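Local atomic coordinates of succinyl-CoA ligase (ADP-forming) subunit alpha (Methanosaeta concilii, PDB entry 6HXI), a protein that belongs to the succinyl-CoA ligase family, combines a CoA-ligase region with a partial citrate-synthase-like one, and binds coenzyme A. Residues G173-S178 / L213-R218; K253-W258 / D292-A297. All coordinates share one frame; numbering follows the deposited sequence.

Contact 1. Residues G173-S178 / L213-R218; sequences GFVSKS and LDHILR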
# COMPACT_ATOMS: atom_id res chain seq x y z
N GLY B 173 56.17 18.17 29.78
CA GLY B 173 55.75 16.78 29.81
C GLY B 173 54.95 16.59 31.07
O GLY B 173 55.50 16.70 32.16
N PHE B 174 53.63 16.39 30.94
CA PHE B 174 52.71 16.29 32.08
C PHE B 174 52.10 14.90 32.34
O PHE B 174 51.62 14.25 31.41
CB PHE B 174 51.56 17.33 31.93
CG PHE B 174 50.68 17.37 33.15
CD1 PHE B 174 51.11 17.98 34.32
CD2 PHE B 174 49.47 16.69 33.17
CE1 PHE B 174 50.33 17.94 35.48
CE2 PHE B 174 48.69 16.64 34.33
CZ PHE B 174 49.12 17.27 35.47
N VAL B 175 52.00 14.51 33.63
CA VAL B 175 51.37 13.25 34.02
C VAL B 175 50.57 13.41 35.35
O VAL B 175 51.06 13.99 36.33
CB VAL B 175 52.36 12.04 34.03
CG1 VAL B 175 53.38 12.13 35.15
CG2 VAL B 175 51.63 10.69 34.07
N SER B 176 49.34 12.92 35.36
CA SER B 176 48.50 12.96 36.55
C SER B 176 47.80 11.61 36.79
O SER B 176 47.97 10.67 36.00
CB SER B 176 47.47 14.09 36.46
OG SER B 176 46.51 13.83 35.44
N LYS B 177 47.06 11.51 37.88
CA LYS B 177 46.22 10.34 38.15
C LYS B 177 44.82 10.71 37.66
O LYS B 177 44.22 9.97 36.90
CB LYS B 177 46.22 9.99 39.65
CG LYS B 177 47.24 8.92 39.98
CD LYS B 177 47.69 8.98 41.43
CE LYS B 177 48.58 7.79 41.72
NZ LYS B 177 49.01 7.71 43.15
N SER B 178 44.35 11.90 38.03
CA SER B 178 43.03 12.43 37.71
C SER B 178 42.87 12.89 36.26
O SER B 178 43.74 13.59 35.73
CB SER B 178 42.70 13.57 38.66
OG SER B 178 41.51 14.27 38.31
N LEU B 213 55.76 6.93 36.43
CA LEU B 213 57.18 6.86 36.06
C LEU B 213 57.41 6.40 34.63
O LEU B 213 58.30 6.93 33.98
CB LEU B 213 58.03 6.02 37.04
CG LEU B 213 59.56 6.01 36.78
CD1 LEU B 213 60.18 7.42 36.90
CD2 LEU B 213 60.27 5.00 37.66
N ASP B 214 56.59 5.45 34.11
CA ASP B 214 56.69 4.95 32.73
C ASP B 214 56.69 6.14 31.77
O ASP B 214 57.63 6.28 30.97
CB ASP B 214 55.52 3.99 32.40
CG ASP B 214 55.35 2.81 33.35
OD1 ASP B 214 56.10 2.72 34.35
OD2 ASP B 214 54.45 1.97 33.09
N HIS B 215 55.68 7.04 31.92
CA HIS B 215 55.50 8.26 31.13
C HIS B 215 56.57 9.28 31.44
O HIS B 215 57.08 9.85 30.48
CB HIS B 215 54.09 8.82 31.26
CG HIS B 215 53.03 7.78 31.00
ND1 HIS B 215 52.75 7.35 29.72
CD2 HIS B 215 52.30 7.05 31.87
CE1 HIS B 215 51.84 6.39 29.84
NE2 HIS B 215 51.53 6.19 31.11
N ILE B 216 56.97 9.47 32.73
CA ILE B 216 58.02 10.43 33.11
C ILE B 216 59.36 10.06 32.44
O ILE B 216 60.08 10.96 31.97
CB ILE B 216 58.14 10.63 34.66
CG1 ILE B 216 56.90 11.37 35.20
CG2 ILE B 216 59.43 11.41 35.02
CD1 ILE B 216 56.78 11.49 36.73
N LEU B 217 59.65 8.74 32.36
CA LEU B 217 60.87 8.23 31.72
C LEU B 217 60.88 8.48 30.22
O LEU B 217 61.95 8.73 29.67
CB LEU B 217 61.13 6.75 32.03
CG LEU B 217 61.54 6.42 33.46
CD1 LEU B 217 61.74 4.92 33.62
CD2 LEU B 217 62.79 7.17 33.87
N ARG B 218 59.71 8.45 29.57
CA ARG B 218 59.58 8.77 28.15
C ARG B 218 59.86 10.27 27.94
O ARG B 218 60.49 10.62 26.95
CB ARG B 218 58.18 8.46 27.62
CG ARG B 218 57.86 6.99 27.40
CD ARG B 218 56.56 6.82 26.62
NE ARG B 218 55.42 7.51 27.24
CZ ARG B 218 54.95 8.69 26.84
NH1 ARG B 218 55.52 9.34 25.84
NH2 ARG B 218 53.92 9.24 27.47
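H215, one of the two helix residues that meet V175, has both imidazole nitrogens engaged. R218 NH2, one turn further along the helix, donates to H215 ND1 over 3.2 Å, with a nearly straight N-H...N angle of 167°. The donor lies close to the imidazole plane and ND1 lies in the guanidinium plane, so the two flat groups meet edge to edge. On the far side of the ring, NE2 is hydrogen-bonded to S210, and the R218 guanidinium is itself tied to E198 and the carbonyl of Y6. The imidazole is thus held from two sides and its rotation fixed.

Across the interface the contact is purely apolar. V175 points from the strand at the helix and divides its two methyls between neighbouring helix residues. CG1, set between the backbone N and the carbonyl carbon (chi1 70°), lies 3.6 Å from I216 CG1 and also touches I216 CD1 at 3.8 Å. The other methyl, CG2, lies 4.2 Å from H215 CB, oblique to the imidazole. The isoleucine leaves its helix alongside the strand rather than straight at it, and its extended CG1-CD1 arm (chi2 173°) closes the gap, crossing the valine at about a right angle.

Strand 172-176 runs between parallel strands 196-201 and 227-233, and helix 212-221 joins those two in a beta-alpha-beta crossover over the strand between them. On the opposite face of the sheet, F174 packs against helix 179-192, whose N-cap is S178.

Contact 2. Residues K253-W258 / D292-A297; sequences KPLVAW and DAFRQA
F294 faces strand 255-258 with its ring, and A257 supplies the principal interaction, a CH-pi contact. The methyl A257 CB stands 3.6 Å from the centroid of the F294 ring, only 15° off the ring normal, and is somewhat nearer the CD1-CE1 side. The face of the ring lies directly on the methyl, and the segment axes approach to 8.9 Å, nearly antiparallel at 163°.

Aliphatic packing extends this patch. L255, two residues back on the same face of the strand, has its CG anti to the backbone N (chi1 -171°), and its methyl CD2 comes to 3.8 Å from F294 CE1. It approaches the ring obliquely, the two side chains crossing at about a right angle.

Polar groups contribute little between the segments, and no hydrogen bond joins them. At the exposed margin R295 swings its guanidinium round to the indole of W258, where NH2 lies 4.3 Å from W258 CZ3, near the plane of the indole and at its edge. This is van der Waals contact rather than a cation-pi stack. R295 NH1 has a weak hydrogen bond to the carbonyl of P302.

Helix 287-297 runs nearly antiparallel to the strand it covers, as helices do in a layered alpha/beta fold, and the chain after it returns to the sheet edge at Y300. Helix 239-247 packs against F294 through E239, I242 and I243. Strand 255-260 pairs on one side with strand 227-233 and bonds through its backbone to Y300 on the other, while V256 and W258 meet helix 308-322 on the opposite face of the sheet.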
# COMPACT_ATOMS: atom_id res chain seq x y z
N LYS B 253 65.94 16.34 33.99
CA LYS B 253 65.11 17.50 33.63
C LYS B 253 64.40 18.02 34.87
O LYS B 253 64.07 17.20 35.73
CB LYS B 253 64.09 17.12 32.55
CG LYS B 253 64.69 17.09 31.16
CD LYS B 253 63.80 16.39 30.15
CE LYS B 253 64.67 15.93 29.01
NZ LYS B 253 63.89 15.23 27.98
N PRO B 254 64.15 19.36 35.01
CA PRO B 254 63.46 19.84 36.22
C PRO B 254 62.02 19.31 36.30
O PRO B 254 61.30 19.34 35.31
CB PRO B 254 63.57 21.36 36.13
CG PRO B 254 63.77 21.65 34.70
CD PRO B 254 64.48 20.47 34.09
N LEU B 255 61.66 18.74 37.46
CA LEU B 255 60.36 18.13 37.73
C LEU B 255 59.53 18.87 38.78
O LEU B 255 59.95 18.97 39.94
CB LEU B 255 60.56 16.66 38.16
CG LEU B 255 59.28 15.81 38.29
CD1 LEU B 255 59.33 14.62 37.38
CD2 LEU B 255 59.05 15.37 39.72
N VAL B 256 58.34 19.37 38.39
CA VAL B 256 57.38 20.03 39.30
C VAL B 256 56.50 18.90 39.83
O VAL B 256 56.05 18.07 39.04
CB VAL B 256 56.55 21.16 38.63
CG1 VAL B 256 55.56 21.77 39.62
CG2 VAL B 256 57.45 22.24 38.03
N ALA B 257 56.29 18.84 41.14
CA ALA B 257 55.49 17.76 41.70
C ALA B 257 54.57 18.18 42.83
O ALA B 257 54.98 18.93 43.72
CB ALA B 257 56.39 16.64 42.17
N TRP B 258 53.33 17.68 42.82
CA TRP B 258 52.36 17.92 43.88
C TRP B 258 51.49 16.69 44.10
O TRP B 258 51.00 16.11 43.14
CB TRP B 258 51.52 19.20 43.69
CG TRP B 258 50.56 19.43 44.82
CD1 TRP B 258 49.21 19.23 44.81
CD2 TRP B 258 50.90 19.76 46.18
NE1 TRP B 258 48.68 19.46 46.06
CE2 TRP B 258 49.70 19.79 46.92
CE3 TRP B 258 52.11 20.05 46.83
CZ2 TRP B 258 49.67 20.11 48.28
CZ3 TRP B 258 52.08 20.36 48.19
CH2 TRP B 258 50.87 20.39 48.89
N ASP B 292 56.77 15.54 51.06
CA ASP B 292 58.03 15.71 51.79
C ASP B 292 59.16 14.95 51.10
O ASP B 292 60.22 15.54 50.86
CB ASP B 292 57.89 15.29 53.26
CG ASP B 292 57.12 16.27 54.13
OD1 ASP B 292 56.72 17.35 53.61
OD2 ASP B 292 56.93 15.97 55.33
N ALA B 293 58.92 13.66 50.73
CA ALA B 293 59.89 12.82 50.03
C ALA B 293 60.21 13.39 48.64
O ALA B 293 61.33 13.24 48.16
CB ALA B 293 59.37 11.40 49.91
N PHE B 294 59.23 14.08 48.00
CA PHE B 294 59.42 14.75 46.71
C PHE B 294 60.34 15.97 46.88
O PHE B 294 61.25 16.14 46.07
CB PHE B 294 58.08 15.14 46.07
CG PHE B 294 57.61 14.27 44.92
CD1 PHE B 294 58.37 14.15 43.76
CD2 PHE B 294 56.38 13.62 44.97
CE1 PHE B 294 57.93 13.36 42.69
CE2 PHE B 294 55.94 12.83 43.90
CZ PHE B 294 56.72 12.70 42.77
N ARG B 295 60.12 16.78 47.93
CA ARG B 295 60.93 17.97 48.23
C ARG B 295 62.40 17.56 48.43
O ARG B 295 63.28 18.12 47.78
CB ARG B 295 60.40 18.68 49.49
CG ARG B 295 59.78 20.04 49.23
CD ARG B 295 59.15 20.62 50.48
NE ARG B 295 57.83 20.04 50.77
CZ ARG B 295 56.67 20.61 50.45
NH1 ARG B 295 56.63 21.79 49.85
NH2 ARG B 295 55.53 20.00 50.76
N GLN B 296 62.63 16.52 49.28
CA GLN B 296 63.93 15.93 49.63
C GLN B 296 64.67 15.28 48.46
O GLN B 296 65.89 15.15 48.51
CB GLN B 296 63.76 14.91 50.78
CG GLN B 296 63.45 15.55 52.13
CD GLN B 296 62.94 14.55 53.14
OE1 GLN B 296 63.63 13.60 53.52
NE2 GLN B 296 61.71 14.75 53.60
N ALA B 297 63.94 14.86 47.41
CA ALA B 297 64.51 14.23 46.20
C ALA B 297 65.01 15.25 45.16
O ALA B 297 65.70 14.87 44.21
CB ALA B 297 63.51 13.28 45.58

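Contacts 1 and 2 are centred 14 Å apart on one mixed beta-sheet, both in the CoA-ligase region of the chain. They follow in series: 173-178 with 213-218 is complete before 253-258 with 292-297 begins. Strand 227-233 separates strands 172-176 and 255-260, and helices 212-221 and 287-297 lie on the same face of the sheet. The two contacts touch directly, I216 CG2 packing 4.0 Å from L255 CD1, so that the two apolar patches adjoin; both residues also touch I228 of strand 227-233. Helices 179-192 and 308-322 cover the opposite face, making a three-layer alpha/beta/alpha sandwich, consistent with the flavodoxin-like fold of this region in the family.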